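Local coordinates for glycosyl hydrolase (Rhizobium leguminosarum bv. trifolii, PDB 5NDX), which probably hydrolyses O-glycosidic bonds as an iduronidase of glycosyl hydrolase family 39, a bacterial orthologue of human alpha-L-iduronidase, at residues 233-238 with 414-419; 270-275 with 320-325; 280-285 with 443-448; 324-329 with 358-363. The protein carries 2 engineered substitutions. All blocks are in the same frame, centred on the assembly; numbering follows the deposited sequence. Where two conformers were deposited one is given.

Interaction 1 of 4, residues 233-238 with 414-419; sequences PKTNAI and SVDAIN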
# COMPACT_ATOMS: atom_id res chain seq x y z
N PRO A 233 -6.09 0.64 19.08
CA PRO A 233 -4.70 0.97 18.66
C PRO A 233 -4.09 2.18 19.40
O PRO A 233 -4.77 3.16 19.60
CB PRO A 233 -4.85 1.32 17.17
CG PRO A 233 -6.06 0.53 16.72
CD PRO A 233 -7.00 0.57 17.92
N LYS A 234 -2.84 2.08 19.83
CA LYS A 234 -2.08 3.20 20.43
C LYS A 234 -1.06 3.69 19.39
O LYS A 234 0.06 3.21 19.35
CB LYS A 234 -1.33 2.74 21.72
CG LYS A 234 -2.18 2.67 22.99
CD LYS A 234 -3.55 2.04 22.71
CE LYS A 234 -4.42 1.60 23.91
NZ LYS A 234 -4.50 0.09 23.94
N THR A 235 -1.47 4.59 18.52
CA THR A 235 -0.68 4.89 17.34
C THR A 235 0.62 5.63 17.71
O THR A 235 1.68 5.31 17.16
CB THR A 235 -1.48 5.65 16.27
OG1 THR A 235 -2.08 6.81 16.85
CG2 THR A 235 -2.56 4.80 15.72
N ASN A 236 0.53 6.61 18.60
CA ASN A 236 1.74 7.33 19.02
C ASN A 236 2.79 6.43 19.66
O ASN A 236 4.01 6.73 19.53
CB ASN A 236 1.42 8.56 19.91
CG ASN A 236 1.21 9.87 19.08
OD1 ASN A 236 0.22 10.60 19.28
ND2 ASN A 236 2.11 10.18 18.20
N ALA A 237 2.38 5.30 20.24
CA ALA A 237 3.37 4.40 20.84
C ALA A 237 4.20 3.67 19.80
O ALA A 237 5.30 3.20 20.10
CB ALA A 237 2.71 3.43 21.83
N ILE A 238 3.69 3.55 18.58
CA ILE A 238 4.48 2.99 17.50
C ILE A 238 5.71 3.85 17.29
O ILE A 238 6.81 3.35 17.23
CB ILE A 238 3.68 2.86 16.19
CG1 ILE A 238 2.54 1.84 16.34
CG2 ILE A 238 4.60 2.47 15.03
CD1 ILE A 238 1.51 1.89 15.20
N SER A 414 -8.87 11.80 12.74
CA SER A 414 -8.72 10.45 13.22
C SER A 414 -8.21 10.50 14.66
O SER A 414 -7.24 11.23 14.97
CB SER A 414 -7.74 9.67 12.33
OG SER A 414 -7.36 8.42 12.87
N VAL A 415 -8.87 9.72 15.53
CA VAL A 415 -8.35 9.42 16.88
C VAL A 415 -8.23 7.89 17.05
O VAL A 415 -8.85 7.11 16.30
CB VAL A 415 -9.29 9.97 17.99
CG1 VAL A 415 -9.38 11.52 17.93
CG2 VAL A 415 -10.70 9.39 17.88
N ASP A 416 -7.46 7.48 18.05
CA ASP A 416 -7.24 6.08 18.33
C ASP A 416 -8.54 5.36 18.65
O ASP A 416 -8.78 4.24 18.19
CB ASP A 416 -6.24 5.94 19.49
CG ASP A 416 -4.82 6.26 19.06
OD1 ASP A 416 -4.55 6.52 17.87
OD2 ASP A 416 -3.94 6.24 19.91
N ALA A 417 -9.42 6.01 19.41
CA ALA A 417 -10.67 5.35 19.80
C ALA A 417 -11.58 5.10 18.61
O ALA A 417 -11.88 6.00 17.78
CB ALA A 417 -11.39 6.09 20.94
N ILE A 418 -12.04 3.87 18.53
CA ILE A 418 -12.82 3.36 17.39
C ILE A 418 -14.27 3.84 17.41
O ILE A 418 -14.87 4.09 16.39
CB ILE A 418 -12.80 1.81 17.44
CG1 ILE A 418 -11.36 1.34 17.16
CG2 ILE A 418 -13.73 1.20 16.39
CD1 ILE A 418 -11.06 0.01 17.81
N ASN A 419 -14.80 3.99 18.60
CA ASN A 419 -16.18 4.25 18.93
C ASN A 419 -16.45 5.76 19.09
O ASN A 419 -17.36 6.09 19.84
CB ASN A 419 -16.41 3.57 20.32
CG ASN A 419 -15.40 4.07 21.38
OD1 ASN A 419 -15.61 5.09 21.96
ND2 ASN A 419 -14.27 3.40 21.51
O HOH W 1 -1.75 7.48 20.35

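Interaction 2 of 4, residues 270-275 with 320-325; sequences LGWSDH and WSQRTI. With 8U8 ((2~{R},3~{S},4~{S},5~{R},6~{S})-6-(4-methyl-2-oxidanylidene-chromen-7-yl)oxy-3,4,5-tris(oxidanyl)oxane-2-carboxylic acid), chain M.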
# COMPACT_ATOMS: atom_id res chain seq x y z
N LEU A 270 -2.21 -6.20 15.67
CA LEU A 270 -1.74 -7.58 15.39
C LEU A 270 -2.88 -8.53 15.05
O LEU A 270 -4.02 -8.35 15.50
CB LEU A 270 -0.91 -8.14 16.56
CG LEU A 270 0.49 -7.55 16.62
CD1 LEU A 270 0.94 -7.12 18.03
CD2 LEU A 270 1.53 -8.50 15.94
N GLY A 271 -2.57 -9.55 14.24
CA GLY A 271 -3.54 -10.66 13.95
C GLY A 271 -4.56 -10.35 12.83
O GLY A 271 -5.72 -10.08 13.09
N TRP A 272 -4.09 -10.42 11.59
CA TRP A 272 -4.87 -10.00 10.42
C TRP A 272 -6.21 -10.68 10.28
O TRP A 272 -7.18 -10.10 9.74
CB TRP A 272 -4.07 -10.25 9.13
CG TRP A 272 -4.01 -11.67 8.64
CD1 TRP A 272 -3.03 -12.58 8.90
CD2 TRP A 272 -4.96 -12.33 7.80
NE1 TRP A 272 -3.31 -13.76 8.27
CE2 TRP A 272 -4.49 -13.64 7.60
CE3 TRP A 272 -6.16 -11.95 7.22
CZ2 TRP A 272 -5.17 -14.56 6.83
CZ3 TRP A 272 -6.85 -12.87 6.45
CH2 TRP A 272 -6.37 -14.16 6.27
N SER A 273 -6.24 -11.95 10.67
CA SER A 273 -7.43 -12.76 10.44
C SER A 273 -8.49 -12.68 11.55
O SER A 273 -9.59 -13.20 11.38
CB SER A 273 -7.05 -14.23 10.20
OG SER A 273 -6.56 -14.79 11.42
N ASP A 274 -8.21 -12.02 12.66
CA ASP A 274 -9.27 -11.75 13.65
C ASP A 274 -10.28 -10.76 13.06
O ASP A 274 -9.94 -10.04 12.12
CB ASP A 274 -8.65 -11.15 14.90
CG ASP A 274 -7.83 -12.16 15.67
OD1 ASP A 274 -8.23 -13.33 15.67
OD2 ASP A 274 -6.81 -11.78 16.29
N HIS A 275 -11.53 -10.79 13.54
CA HIS A 275 -12.57 -9.93 13.01
C HIS A 275 -12.63 -8.60 13.79
O HIS A 275 -12.91 -8.59 14.98
CB HIS A 275 -13.90 -10.64 13.00
CG HIS A 275 -13.87 -11.86 12.17
ND1 HIS A 275 -13.96 -11.81 10.80
CD2 HIS A 275 -13.65 -13.16 12.49
CE1 HIS A 275 -13.87 -13.03 10.31
NE2 HIS A 275 -13.69 -13.87 11.31
N TRP A 320 -14.60 -8.56 5.11
CA TRP A 320 -14.75 -7.14 5.48
C TRP A 320 -14.04 -6.74 6.76
O TRP A 320 -13.48 -5.62 6.85
CB TRP A 320 -16.22 -6.80 5.60
CG TRP A 320 -17.02 -6.77 4.31
CD1 TRP A 320 -17.92 -7.70 3.88
CD2 TRP A 320 -17.05 -5.71 3.36
NE1 TRP A 320 -18.46 -7.31 2.69
CE2 TRP A 320 -17.96 -6.09 2.35
CE3 TRP A 320 -16.36 -4.52 3.22
CZ2 TRP A 320 -18.23 -5.28 1.24
CZ3 TRP A 320 -16.63 -3.72 2.12
CH2 TRP A 320 -17.57 -4.11 1.15
N SER A 321 -14.02 -7.65 7.73
CA SER A 321 -13.56 -7.42 9.08
C SER A 321 -12.16 -7.89 9.30
O SER A 321 -11.62 -7.74 10.39
CB SER A 321 -14.45 -8.23 10.09
OG SER A 321 -15.66 -7.57 10.11
N GLN A 322 -11.53 -8.42 8.28
CA GLN A 322 -10.12 -8.79 8.42
C GLN A 322 -9.20 -7.69 7.89
O GLN A 322 -9.70 -6.78 7.24
CB GLN A 322 -9.94 -10.13 7.72
CG GLN A 322 -10.72 -11.20 8.49
CD GLN A 322 -10.70 -12.55 7.80
OE1 GLN A 322 -10.84 -12.65 6.58
NE2 GLN A 322 -10.47 -13.57 8.55
N ARG A 323 -7.90 -7.75 8.20
CA ARG A 323 -6.95 -6.72 7.76
C ARG A 323 -6.52 -7.01 6.34
O ARG A 323 -5.44 -7.62 6.06
CB ARG A 323 -5.76 -6.66 8.65
CG ARG A 323 -4.75 -5.54 8.33
CD ARG A 323 -3.75 -5.48 9.52
NE ARG A 323 -2.78 -6.35 9.23
CZ ARG A 323 -2.09 -7.16 10.01
NH1 ARG A 323 -2.08 -7.22 11.33
NH2 ARG A 323 -1.29 -7.91 9.31
N THR A 324 -7.41 -6.64 5.46
CA THR A 324 -7.31 -6.94 4.03
C THR A 324 -7.78 -5.70 3.29
O THR A 324 -8.65 -4.93 3.78
CB THR A 324 -8.18 -8.16 3.62
OG1 THR A 324 -9.57 -7.85 3.73
CG2 THR A 324 -7.92 -9.37 4.54
N ILE A 325 -7.20 -5.48 2.12
CA ILE A 325 -7.53 -4.36 1.30
C ILE A 325 -8.71 -4.64 0.37
O ILE A 325 -9.23 -3.69 -0.29
CB ILE A 325 -6.31 -3.81 0.49
CG1 ILE A 325 -5.55 -4.91 -0.23
CG2 ILE A 325 -5.43 -2.99 1.41
CD1 ILE A 325 -4.60 -4.45 -1.30
C15 8U8 M . 3.93 -15.22 17.40
C13 8U8 M . 4.28 -13.85 17.48
C14 8U8 M . 4.87 -13.37 18.65
C16 8U8 M . 5.27 -12.04 18.75
O9 8U8 M . 5.76 -11.69 19.82
O8 8U8 M . 5.06 -11.15 17.71
C11 8U8 M . 4.58 -11.60 16.51
C10 8U8 M . 4.52 -10.71 15.43
C12 8U8 M . 4.17 -12.96 16.38
C7 8U8 M . 3.72 -13.39 15.12
C8 8U8 M . 3.66 -12.49 14.04
C9 8U8 M . 4.04 -11.15 14.19
O2 8U8 M . 4.03 -10.24 13.15
C5 8U8 M . 3.15 -10.34 11.96
O1 8U8 M . 1.81 -10.59 12.41
C1 8U8 M . 0.89 -11.04 11.49
C6 8U8 M . -0.29 -10.34 11.87
O7 8U8 M . -1.35 -10.88 11.59
O6 8U8 M . -0.12 -9.26 12.42
C2 8U8 M . 1.13 -10.66 10.00
O5 8U8 M . 0.75 -9.28 9.81
C3 8U8 M . 2.61 -10.95 9.51
O4 8U8 M . 2.60 -11.97 8.57
C4 8U8 M . 3.56 -11.30 10.70
O3 8U8 M . 4.96 -11.22 10.21

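Interaction 3 of 4, residues 280-285 with 443-448; sequences GKAYYA and LRIDEE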
# COMPACT_ATOMS: atom_id res chain seq x y z
N GLY A 280 -13.03 -2.39 7.55
CA GLY A 280 -13.90 -2.15 6.38
C GLY A 280 -14.44 -0.77 6.27
O GLY A 280 -15.23 -0.46 5.36
N LYS A 281 -14.04 0.10 7.20
CA LYS A 281 -14.65 1.43 7.30
C LYS A 281 -13.64 2.57 7.38
O LYS A 281 -12.45 2.34 7.47
CB LYS A 281 -15.62 1.42 8.50
CG LYS A 281 -16.89 0.65 8.13
CD LYS A 281 -17.92 0.49 9.23
CE LYS A 281 -19.18 -0.12 8.60
NZ LYS A 281 -20.11 -0.71 9.56
N ALA A 282 -14.15 3.79 7.36
CA ALA A 282 -13.30 4.94 7.28
C ALA A 282 -12.33 5.06 8.44
O ALA A 282 -11.25 5.64 8.26
CB ALA A 282 -14.15 6.20 7.14
N TYR A 283 -12.61 4.43 9.58
CA TYR A 283 -11.68 4.44 10.68
C TYR A 283 -10.31 3.98 10.25
O TYR A 283 -9.32 4.56 10.66
CB TYR A 283 -12.17 3.58 11.86
CG TYR A 283 -11.13 3.43 12.96
CD1 TYR A 283 -10.16 2.45 12.89
CD2 TYR A 283 -11.09 4.31 14.03
CE1 TYR A 283 -9.19 2.32 13.87
CE2 TYR A 283 -10.11 4.20 15.00
CZ TYR A 283 -9.18 3.19 14.92
OH TYR A 283 -8.20 3.05 15.86
N TYR A 284 -10.25 2.93 9.44
CA TYR A 284 -8.99 2.38 9.03
C TYR A 284 -8.26 3.34 8.07
O TYR A 284 -7.08 3.47 8.18
CB TYR A 284 -9.18 1.04 8.36
CG TYR A 284 -7.92 0.22 8.07
CD1 TYR A 284 -6.77 0.28 8.87
CD2 TYR A 284 -7.94 -0.71 7.04
CE1 TYR A 284 -5.68 -0.56 8.61
CE2 TYR A 284 -6.85 -1.50 6.77
CZ TYR A 284 -5.71 -1.43 7.54
OH TYR A 284 -4.65 -2.27 7.21
N ALA A 285 -8.98 4.02 7.19
CA ALA A 285 -8.35 5.01 6.34
C ALA A 285 -7.74 6.10 7.18
O ALA A 285 -6.62 6.55 6.92
CB ALA A 285 -9.36 5.59 5.36
N LEU A 443 -11.57 14.84 -2.63
CA LEU A 443 -11.85 13.42 -2.48
C LEU A 443 -12.06 13.10 -0.98
O LEU A 443 -11.35 13.66 -0.13
CB LEU A 443 -10.68 12.62 -2.99
CG LEU A 443 -10.33 12.81 -4.45
CD1 LEU A 443 -8.93 12.31 -4.71
CD2 LEU A 443 -11.32 11.99 -5.26
N ARG A 444 -12.99 12.20 -0.68
CA ARG A 444 -13.39 11.91 0.69
C ARG A 444 -13.64 10.44 0.90
O ARG A 444 -14.32 9.78 0.09
CB ARG A 444 -14.68 12.68 1.02
CG ARG A 444 -15.38 12.42 2.36
CD ARG A 444 -14.52 12.71 3.55
NE ARG A 444 -14.20 14.11 3.71
CZ ARG A 444 -15.06 15.06 4.10
NH1 ARG A 444 -16.33 14.81 4.36
NH2 ARG A 444 -14.63 16.31 4.23
N ILE A 445 -13.08 9.96 2.00
CA ILE A 445 -13.40 8.69 2.58
C ILE A 445 -14.04 8.95 3.96
O ILE A 445 -13.37 9.43 4.86
CB ILE A 445 -12.18 7.76 2.76
CG1 ILE A 445 -11.44 7.60 1.44
CG2 ILE A 445 -12.65 6.39 3.26
CD1 ILE A 445 -10.08 6.96 1.58
N ASP A 446 -15.31 8.63 4.09
CA ASP A 446 -16.02 8.75 5.36
C ASP A 446 -17.23 7.84 5.24
O ASP A 446 -17.37 7.06 4.27
CB ASP A 446 -16.34 10.20 5.75
CG ASP A 446 -17.34 10.89 4.82
OD1 ASP A 446 -18.05 10.17 4.06
OD2 ASP A 446 -17.47 12.18 4.85
N GLU A 447 -18.11 7.96 6.18
CA GLU A 447 -19.31 7.16 6.23
C GLU A 447 -20.27 7.34 5.06
O GLU A 447 -21.04 6.41 4.74
CB GLU A 447 -19.92 7.50 7.61
CG GLU A 447 -21.32 7.23 7.89
CD GLU A 447 -21.68 7.68 9.33
OE1 GLU A 447 -21.67 8.90 9.60
OE2 GLU A 447 -21.93 6.79 10.15
N GLU A 448 -20.25 8.50 4.41
CA GLU A 448 -21.10 8.75 3.23
C GLU A 448 -20.35 8.61 1.87
O GLU A 448 -20.97 8.60 0.83
CB GLU A 448 -21.68 10.18 3.26
CG GLU A 448 -22.41 10.57 4.54
CD GLU A 448 -23.00 12.02 4.50
OE1 GLU A 448 -22.42 13.00 3.90
OE2 GLU A 448 -24.07 12.21 5.09

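Interaction 4 of 4, residues 324-329 with 358-363; sequences TIFAYF and FDIIKK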
# COMPACT_ATOMS: atom_id res chain seq x y z
N THR A 324 -7.41 -6.64 5.46
CA THR A 324 -7.31 -6.94 4.03
C THR A 324 -7.78 -5.70 3.29
O THR A 324 -8.65 -4.93 3.78
CB THR A 324 -8.18 -8.16 3.62
OG1 THR A 324 -9.57 -7.85 3.73
CG2 THR A 324 -7.92 -9.37 4.54
N ILE A 325 -7.20 -5.48 2.12
CA ILE A 325 -7.53 -4.36 1.30
C ILE A 325 -8.71 -4.64 0.37
O ILE A 325 -9.23 -3.69 -0.29
CB ILE A 325 -6.31 -3.81 0.49
CG1 ILE A 325 -5.55 -4.91 -0.23
CG2 ILE A 325 -5.43 -2.99 1.41
CD1 ILE A 325 -4.60 -4.45 -1.30
N PHE A 326 -9.13 -5.90 0.26
CA PHE A 326 -10.37 -6.22 -0.46
C PHE A 326 -11.24 -7.10 0.41
O PHE A 326 -10.71 -7.86 1.21
CB PHE A 326 -10.11 -6.99 -1.76
CG PHE A 326 -9.25 -6.25 -2.75
CD1 PHE A 326 -7.89 -6.36 -2.69
CD2 PHE A 326 -9.81 -5.46 -3.73
CE1 PHE A 326 -7.08 -5.69 -3.58
CE2 PHE A 326 -9.01 -4.75 -4.62
CZ PHE A 326 -7.65 -4.87 -4.54
N ALA A 327 -12.55 -6.99 0.23
CA ALA A 327 -13.51 -7.96 0.72
C ALA A 327 -13.74 -9.02 -0.38
O ALA A 327 -14.17 -8.71 -1.49
CB ALA A 327 -14.79 -7.26 1.10
N TYR A 328 -13.39 -10.25 -0.07
CA TYR A 328 -13.48 -11.39 -0.97
C TYR A 328 -14.89 -11.99 -0.79
O TYR A 328 -15.32 -12.26 0.31
CB TYR A 328 -12.39 -12.42 -0.59
CG TYR A 328 -12.56 -13.76 -1.25
CD1 TYR A 328 -12.12 -13.98 -2.57
CD2 TYR A 328 -13.18 -14.80 -0.58
CE1 TYR A 328 -12.32 -15.20 -3.20
CE2 TYR A 328 -13.38 -16.04 -1.20
CZ TYR A 328 -12.96 -16.25 -2.50
OH TYR A 328 -13.22 -17.47 -3.11
N PHE A 329 -15.60 -12.14 -1.90
CA PHE A 329 -16.85 -12.87 -1.97
C PHE A 329 -16.60 -14.10 -2.83
O PHE A 329 -16.15 -13.99 -3.98
CB PHE A 329 -17.90 -12.05 -2.69
CG PHE A 329 -18.41 -10.90 -1.91
CD1 PHE A 329 -17.73 -9.69 -1.90
CD2 PHE A 329 -19.56 -11.03 -1.19
CE1 PHE A 329 -18.21 -8.61 -1.18
CE2 PHE A 329 -20.06 -9.97 -0.47
CZ PHE A 329 -19.38 -8.75 -0.49
N PHE A 358 -15.30 -15.62 -8.07
CA PHE A 358 -15.17 -14.68 -6.95
C PHE A 358 -15.34 -13.28 -7.43
O PHE A 358 -15.16 -13.00 -8.61
CB PHE A 358 -13.80 -14.80 -6.22
CG PHE A 358 -12.64 -14.32 -7.05
CD1 PHE A 358 -12.08 -15.14 -8.04
CD2 PHE A 358 -12.13 -13.03 -6.89
CE1 PHE A 358 -11.05 -14.67 -8.85
CE2 PHE A 358 -11.11 -12.58 -7.69
CZ PHE A 358 -10.56 -13.39 -8.66
N ASP A 359 -15.68 -12.42 -6.48
CA ASP A 359 -15.66 -10.99 -6.64
C ASP A 359 -14.91 -10.41 -5.45
O ASP A 359 -15.08 -10.87 -4.29
CB ASP A 359 -17.07 -10.45 -6.73
CG ASP A 359 -17.69 -10.65 -8.11
OD1 ASP A 359 -17.35 -9.88 -9.02
OD2 ASP A 359 -18.51 -11.58 -8.29
N ILE A 360 -14.14 -9.37 -5.73
CA ILE A 360 -13.48 -8.59 -4.69
C ILE A 360 -13.88 -7.13 -4.79
O ILE A 360 -13.99 -6.56 -5.88
CB ILE A 360 -11.95 -8.70 -4.71
CG1 ILE A 360 -11.35 -8.43 -6.09
CG2 ILE A 360 -11.57 -10.06 -4.19
CD1 ILE A 360 -9.84 -8.52 -6.12
N ILE A 361 -14.13 -6.55 -3.61
CA ILE A 361 -14.49 -5.19 -3.47
C ILE A 361 -13.41 -4.45 -2.64
O ILE A 361 -13.01 -4.92 -1.59
CB ILE A 361 -15.86 -5.09 -2.79
CG1 ILE A 361 -16.96 -5.75 -3.62
CG2 ILE A 361 -16.23 -3.66 -2.53
CD1 ILE A 361 -17.24 -5.12 -4.98
N LYS A 362 -12.95 -3.33 -3.14
CA LYS A 362 -11.98 -2.45 -2.43
C LYS A 362 -12.44 -1.91 -1.13
O LYS A 362 -13.54 -1.41 -1.00
CB LYS A 362 -11.61 -1.23 -3.28
CG LYS A 362 -10.69 -1.58 -4.37
CD LYS A 362 -10.46 -0.59 -5.54
CE LYS A 362 -10.47 0.85 -5.26
NZ LYS A 362 -9.95 1.64 -6.48
N LYS A 363 -11.54 -1.94 -0.17
CA LYS A 363 -11.79 -1.47 1.18
C LYS A 363 -10.91 -0.25 1.49
O LYS A 363 -10.00 0.07 0.71
CB LYS A 363 -11.48 -2.62 2.15
CG LYS A 363 -12.53 -3.71 2.16
CD LYS A 363 -12.07 -4.95 2.93
CE LYS A 363 -11.89 -4.68 4.42
NZ LYS A 363 -11.26 -5.87 5.02

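Interaction 1 of 4, residues 233-238 with 414-419
The tight half of this contact is the carboxylate of Asp416 inserted against residues 233-235. Its CG stands anti to the carbonyl carbon and chi2 is near zero, which sends both oxygens across to the other segment. On OD1 the syn lone pair takes the hydroxyl of Thr235, with OG1 2.7 Å from OD1. OD2 instead receives the Thr235 backbone N at 3.3 Å, a fairly straight bond (156°) arriving 43° above the carboxylate plane. The fit is close enough to bring Pro233 O to 3.1 Å from Asp416 CG. Two parts of the fold are joined here: the lead into helix 235-252, in the TIM-barrel part, and the loop between strands 407-413 and 422-431 of the mixed beta sheet. Arg290 of helix 282-300 makes a salt bridge to OD1 and also bonds Thr235 OG1, so the carboxylate is probably ionised. The looser side holds a water, 2.6 Å from Asp416 OD2, which links that oxygen to Asn236 N. Beyond Pro233 the packing thins to a single apolar touch, CD against Ile418 CD1 at 4.1 Å. The exposed Lys234 starts away from the 414-419 loop, and its NZ bonds Thr232 O.

Interaction 2 of 4, residues 270-275 with 320-325
Trp272 CB lies over one face of the Arg323 guanidinium, 3.6 Å from NH2, while the guanidinium edge looks toward the sugar of 8U8. At that edge NH1 bonds 8U8 O6 at 3.0 Å and NH2 donates a short bond, 2.5 Å, to 8U8 O5. The Trp272 indole carries Ser273 CB over the centre of one face and is stacked with Phe316. Beside it the amide of Gln322 is turned 51° from the indole, but only 3° from the plane of the His275 imidazole; amide and imidazole run side by side in the same direction, with Gln322 NE2 3.9 Å from His275 CE1. NE2 gives its N-H to Ser273 O at 3.0 Å, in the carbonyl plane on a lone pair, and OE1 takes the backbone N of Gly319. An alanine at Gln322 would remove both amide bonds and would probably loosen the hold between the two loops. One step further, Arg323 N meets Trp272 O at 2.9 Å, nearly straight (171°). These bonds hold the type I turn from Gly271 to Asp274, whose first two amides hydrogen-bond the ligand carboxylate, Gly271 N to 8U8 O6 at 3.1 Å and Trp272 N to 8U8 O7 at 2.8 Å. With Arg323, they form the carboxylate-recognition end of the sugar pocket, built on loops after the seventh and eighth strands of the TIM barrel, where Glu265 and Asp313 also bond 8U8.

Interaction 3 of 4, residues 280-285 with 443-448
Ala282, Ile445 and Ala285 make up most of this small, buried contact, which has no hydrogen bond across it. Ala282 and Ala285 are three residues apart, so their methyls project from the same side of the helix, both toward the strand. Ile445 answers them with its CG2 branch, which stands anti to the backbone N and reaches both methyls: CG2 is 4.0 Å from Ala285 CB and 4.2 Å from Ala282 CB. The other branch adds a second touch, Ile445 CD1 lying 4.1 Å from Ala285 CB. Ala282 goes further and presses on the main chain itself, its CB 3.6 Å from Asp446 CA, the nearest approach of the two segments. Such closeness is possible because the Asp446 side chain points away from the helix. Its carboxylate serves its own segment: OD2 pairs with Arg444 NH1 at 2.9 Å in a salt bridge that meets the carboxylate from 28° above its plane, and OD1 accepts Glu448 N at 2.8 Å, closing an Asx turn. Arg444 is fixed further by Thr520 and Asp513. The helix 282-300 thus lies against the end of strand 436-445, a member of the mixed sheet between strands 493-503 and 518-526, while helix 364-372 packs on both, through Thr367 and Leu371 on Ile445 and through Pro364 and Ser368 on Ala285.

Interaction 4 of 4, residues 324-329 with 358-363
The Phe326 ring has Ile360 CD1 over one face, 4.1 Å from the ring centroid and 18° off the normal, a CH-pi contact. Lys362 runs alongside the same ring, its CG 3.6 Å from Phe326 CE2. Tyr328, on the same sheet face, receives Ile360 CG2 at its ring edge, while Phe358 CB comes obliquely to its CE1 at 3.4 Å. On the other face of the sheet, Phe329 has Asp359 O at its ring edge and Ile361 CG1 4.0 Å from CE1; Phe483 of helix 480-489 meets this ring edge-to-face. Reciprocal backbone bonds hold the hydrogen-bonded pairs Ala327-Ile361 and Phe329-Asp359, and Lys363 N to Ile325 O at 2.9 Å continues the row. Lys363 then bends at chi3 (66°), lays CD 3.4 Å from Phe326 C, and brings NZ to Thr324 O at 3.0 Å and Thr324 OG1 at 2.9 Å. Gln322 O and Gly319 O also bond this buried ammonium, which would favour its charged form. An alanine at Lys363 would take away these NZ bonds and would probably leave the turn around Thr324 less firmly held. The strand axes run at 159°, making a two-stranded antiparallel beta ribbon that follows the last barrel strand and leads, through Lys363 at the N-cap position, into helix 364-372.

In the fold
The chain enters interactions 1, 2, 3 and 4 in that order through residues 233-238, 270-275, 280-285 and 324-329, and returns to 1 and 3 last, through 414-419 and 443-448. Interactions 2 and 4 lie nearest, with centres about 12 Å apart; they share Thr324 and Ile325, and Trp320 of interaction 2 packs on Ala327 and Phe329 of interaction 4. Interactions 1 and 3, with centres about 16 Å apart, both tie barrel helices to the mixed beta sheet and meet where Tyr283 OH bonds Asp416 O. Arg323 CG touches Tyr284 OH, joining interactions 2 and 3. Contacts between barrel and sheet thus continue, through helix 282-300 and the ribbon, to the sugar-binding loops.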